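PDB 4OOU: mannan endo-1,4-beta-mannosidase from Cryptopygus antarcticus, which hydrolyses internal beta-1,4-mannosidic linkages in mannans, galactomannans and glucomannans, releasing short manno-oligosaccharides, chiefly of two to four units, from beta-1,4-mannan. Local coordinates for residues L65-N70 with D115-A120. Sequence-based numbering, arbitrary orientation.
Sequences LKDWIN and DLLDYA
How neighbouring helices of a barrel zip together through an apolar seam with a polar outer margin is well illustrated by residues 65-70 and 115-120. At its centre, Leu116 (chi1 t, chi2 p) brings CD1 to 3.5 Å from CD1 of Leu65 and 4.3 Å from CG2 of Ile69, all three residues being buried. Ile69 points toward the other helix, its CG1 lying 4.1 Å from CA of Ala120 and 3.8 Å from CD2 at the ring edge of Tyr119. Both segments are regular alpha-helix and run nearly parallel, with axes 10.2 Å apart at a crossing angle of -24°; Ile69 CA lies 6.4 Å from Ala120 CA, and Lys66 CA 7.0 Å from Tyr119 CA. Farther out, Tyr119 (chi1 t, chi2 87°) reaches across and offers a ring face to Lys66, whose CG sits 3.6 Å from the ring centroid in a CH-pi contact. Beyond CG the lysine chain is extended, so NZ forms a 2.6 Å salt bridge with OD2 of Asp115, an oxygen also hydrogen-bonded by Tyr58. At the ring's far end, Asn70 ND2 donates a 2.6 Å hydrogen bond to Tyr119 OH. Helices 58-74 and 109-122 follow strands 35-43 and 79-86, which pair in parallel; such side-by-side packing of successive helices outside the strands is characteristic of the (beta/alpha)8 TIM barrel of glycosyl hydrolase family 5.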
loop_
_atom_site.group_PDB
_atom_site.type_symbol
_atom_site.label_atom_id
_atom_site.label_comp_id
_atom_site.label_asym_id
_atom_site.label_seq_id
_atom_site.Cartn_x
_atom_site.Cartn_y
_atom_site.Cartn_z
ATOM N N LEU A 65 1.912 -14.608 -11.656
ATOM C CA LEU A 65 1.484 -13.249 -11.387
ATOM C C LEU A 65 1.510 -12.372 -12.591
ATOM O O LEU A 65 0.793 -11.413 -12.610
ATOM C CB LEU A 65 2.109 -12.609 -10.158
ATOM C CG LEU A 65 3.398 -13.105 -9.622
ATOM C CD1 LEU A 65 4.371 -12.491 -10.568
ATOM C CD2 LEU A 65 3.570 -12.601 -8.209
ATOM N N LYS A 66 2.274 -12.728 -13.609
ATOM C CA LYS A 66 2.057 -12.150 -14.929
ATOM C C LYS A 66 0.653 -12.444 -15.443
ATOM O O LYS A 66 -0.005 -11.554 -15.995
ATOM C CB LYS A 66 3.083 -12.681 -15.909
ATOM C CG LYS A 66 4.381 -11.916 -15.795
ATOM C CD LYS A 66 5.554 -12.683 -16.359
ATOM C CE LYS A 66 6.818 -11.860 -16.236
ATOM N NZ LYS A 66 7.976 -12.725 -16.540
ATOM N N ASP A 67 0.202 -13.689 -15.248
ATOM C CA ASP A 67 -1.134 -14.113 -15.660
ATOM C C ASP A 67 -2.194 -13.280 -14.978
ATOM O O ASP A 67 -3.138 -12.777 -15.607
ATOM C CB ASP A 67 -1.366 -15.558 -15.265
ATOM C CG ASP A 67 -2.747 -16.000 -15.586
ATOM O OD1 ASP A 67 -3.081 -15.912 -16.769
ATOM O OD2 ASP A 67 -3.514 -16.388 -14.674
ATOM N N TRP A 68 -2.024 -13.169 -13.662
ATOM C CA TRP A 68 -2.848 -12.302 -12.828
ATOM C C TRP A 68 -2.815 -10.850 -13.295
ATOM O O TRP A 68 -3.864 -10.186 -13.361
ATOM C CB TRP A 68 -2.408 -12.374 -11.366
ATOM C CG TRP A 68 -2.524 -13.725 -10.761
ATOM C CD1 TRP A 68 -3.009 -14.851 -11.345
ATOM C CD2 TRP A 68 -2.152 -14.091 -9.434
ATOM N NE1 TRP A 68 -2.940 -15.915 -10.463
ATOM C CE2 TRP A 68 -2.423 -15.468 -9.283
ATOM C CE3 TRP A 68 -1.603 -13.390 -8.360
ATOM C CZ2 TRP A 68 -2.182 -16.146 -8.104
ATOM C CZ3 TRP A 68 -1.349 -14.059 -7.198
ATOM C CH2 TRP A 68 -1.644 -15.427 -7.067
ATOM N N ILE A 69 -1.642 -10.334 -13.648
ATOM C CA ILE A 69 -1.685 -8.970 -14.184
ATOM C C ILE A 69 -2.504 -8.996 -15.539
ATOM O O ILE A 69 -3.366 -8.141 -15.756
ATOM C CB ILE A 69 -0.343 -8.107 -14.181
ATOM C CG1 ILE A 69 0.038 -7.764 -15.579
ATOM C CG2 ILE A 69 0.875 -8.587 -13.401
ATOM C CD1 ILE A 69 -0.807 -6.596 -16.000
ATOM N N ASN A 70 -2.335 -10.012 -16.387
ATOM C CA ASN A 70 -3.198 -10.146 -17.598
ATOM C C ASN A 70 -4.672 -10.133 -17.292
ATOM O O ASN A 70 -5.483 -9.508 -17.992
ATOM C CB ASN A 70 -2.915 -11.430 -18.397
ATOM C CG ASN A 70 -1.471 -11.540 -18.880
ATOM O OD1 ASN A 70 -1.011 -12.641 -19.226
ATOM N ND2 ASN A 70 -0.740 -10.409 -18.914
ATOM N N ASP A 115 11.672 -7.139 -13.828
ATOM C CA ASP A 115 10.912 -7.956 -14.781
ATOM C C ASP A 115 9.407 -7.736 -14.662
ATOM O O ASP A 115 8.701 -7.550 -15.660
ATOM C CB ASP A 115 11.197 -9.453 -14.598
ATOM C CG ASP A 115 10.659 -10.298 -15.756
ATOM O OD1 ASP A 115 11.313 -10.389 -16.804
ATOM O OD2 ASP A 115 9.580 -10.882 -15.618
ATOM N N LEU A 116 8.920 -7.781 -13.431
ATOM C CA LEU A 116 7.479 -7.790 -13.203
ATOM C C LEU A 116 6.948 -6.444 -13.587
ATOM O O LEU A 116 5.870 -6.369 -14.175
ATOM C CB LEU A 116 7.110 -8.116 -11.747
ATOM C CG LEU A 116 5.605 -8.370 -11.499
ATOM C CD1 LEU A 116 4.970 -9.498 -12.321
ATOM C CD2 LEU A 116 5.356 -8.655 -10.035
ATOM N N LEU A 117 7.718 -5.389 -13.280
ATOM C CA LEU A 117 7.295 -4.041 -13.591
ATOM C C LEU A 117 7.223 -3.797 -15.116
ATOM O O LEU A 117 6.287 -3.141 -15.608
ATOM C CB LEU A 117 8.197 -3.028 -12.893
ATOM C CG LEU A 117 7.928 -2.934 -11.392
ATOM C CD1 LEU A 117 9.046 -2.276 -10.591
ATOM C CD2 LEU A 117 6.653 -2.147 -11.160
ATOM N N ASP A 118 8.197 -4.341 -15.847
ATOM C CA ASP A 118 8.228 -4.241 -17.310
ATOM C C ASP A 118 7.002 -4.950 -17.915
ATOM O O ASP A 118 6.484 -4.531 -18.954
ATOM C CB ASP A 118 9.526 -4.883 -17.888
ATOM C CG ASP A 118 10.807 -4.101 -17.553
ATOM O OD1 ASP A 118 10.743 -3.041 -16.921
ATOM O OD2 ASP A 118 11.902 -4.545 -17.935
ATOM N N TYR A 119 6.563 -6.043 -17.280
ATOM C CA TYR A 119 5.508 -6.861 -17.856
ATOM C C TYR A 119 4.215 -6.128 -17.633
ATOM O O TYR A 119 3.364 -6.050 -18.520
ATOM C CB TYR A 119 5.432 -8.255 -17.218
ATOM C CG TYR A 119 4.408 -9.097 -17.898
ATOM C CD1 TYR A 119 4.721 -9.833 -19.016
ATOM C CD2 TYR A 119 3.091 -9.118 -17.452
ATOM C CE1 TYR A 119 3.762 -10.608 -19.659
ATOM C CE2 TYR A 119 2.120 -9.873 -18.088
ATOM C CZ TYR A 119 2.457 -10.622 -19.194
ATOM O OH TYR A 119 1.502 -11.379 -19.842
ATOM N N ALA A 120 4.101 -5.575 -16.434
ATOM C CA ALA A 120 2.913 -4.883 -15.993
ATOM C C ALA A 120 2.635 -3.673 -16.870
ATOM O O ALA A 120 1.488 -3.402 -17.244
ATOM C CB ALA A 120 3.113 -4.426 -14.546
#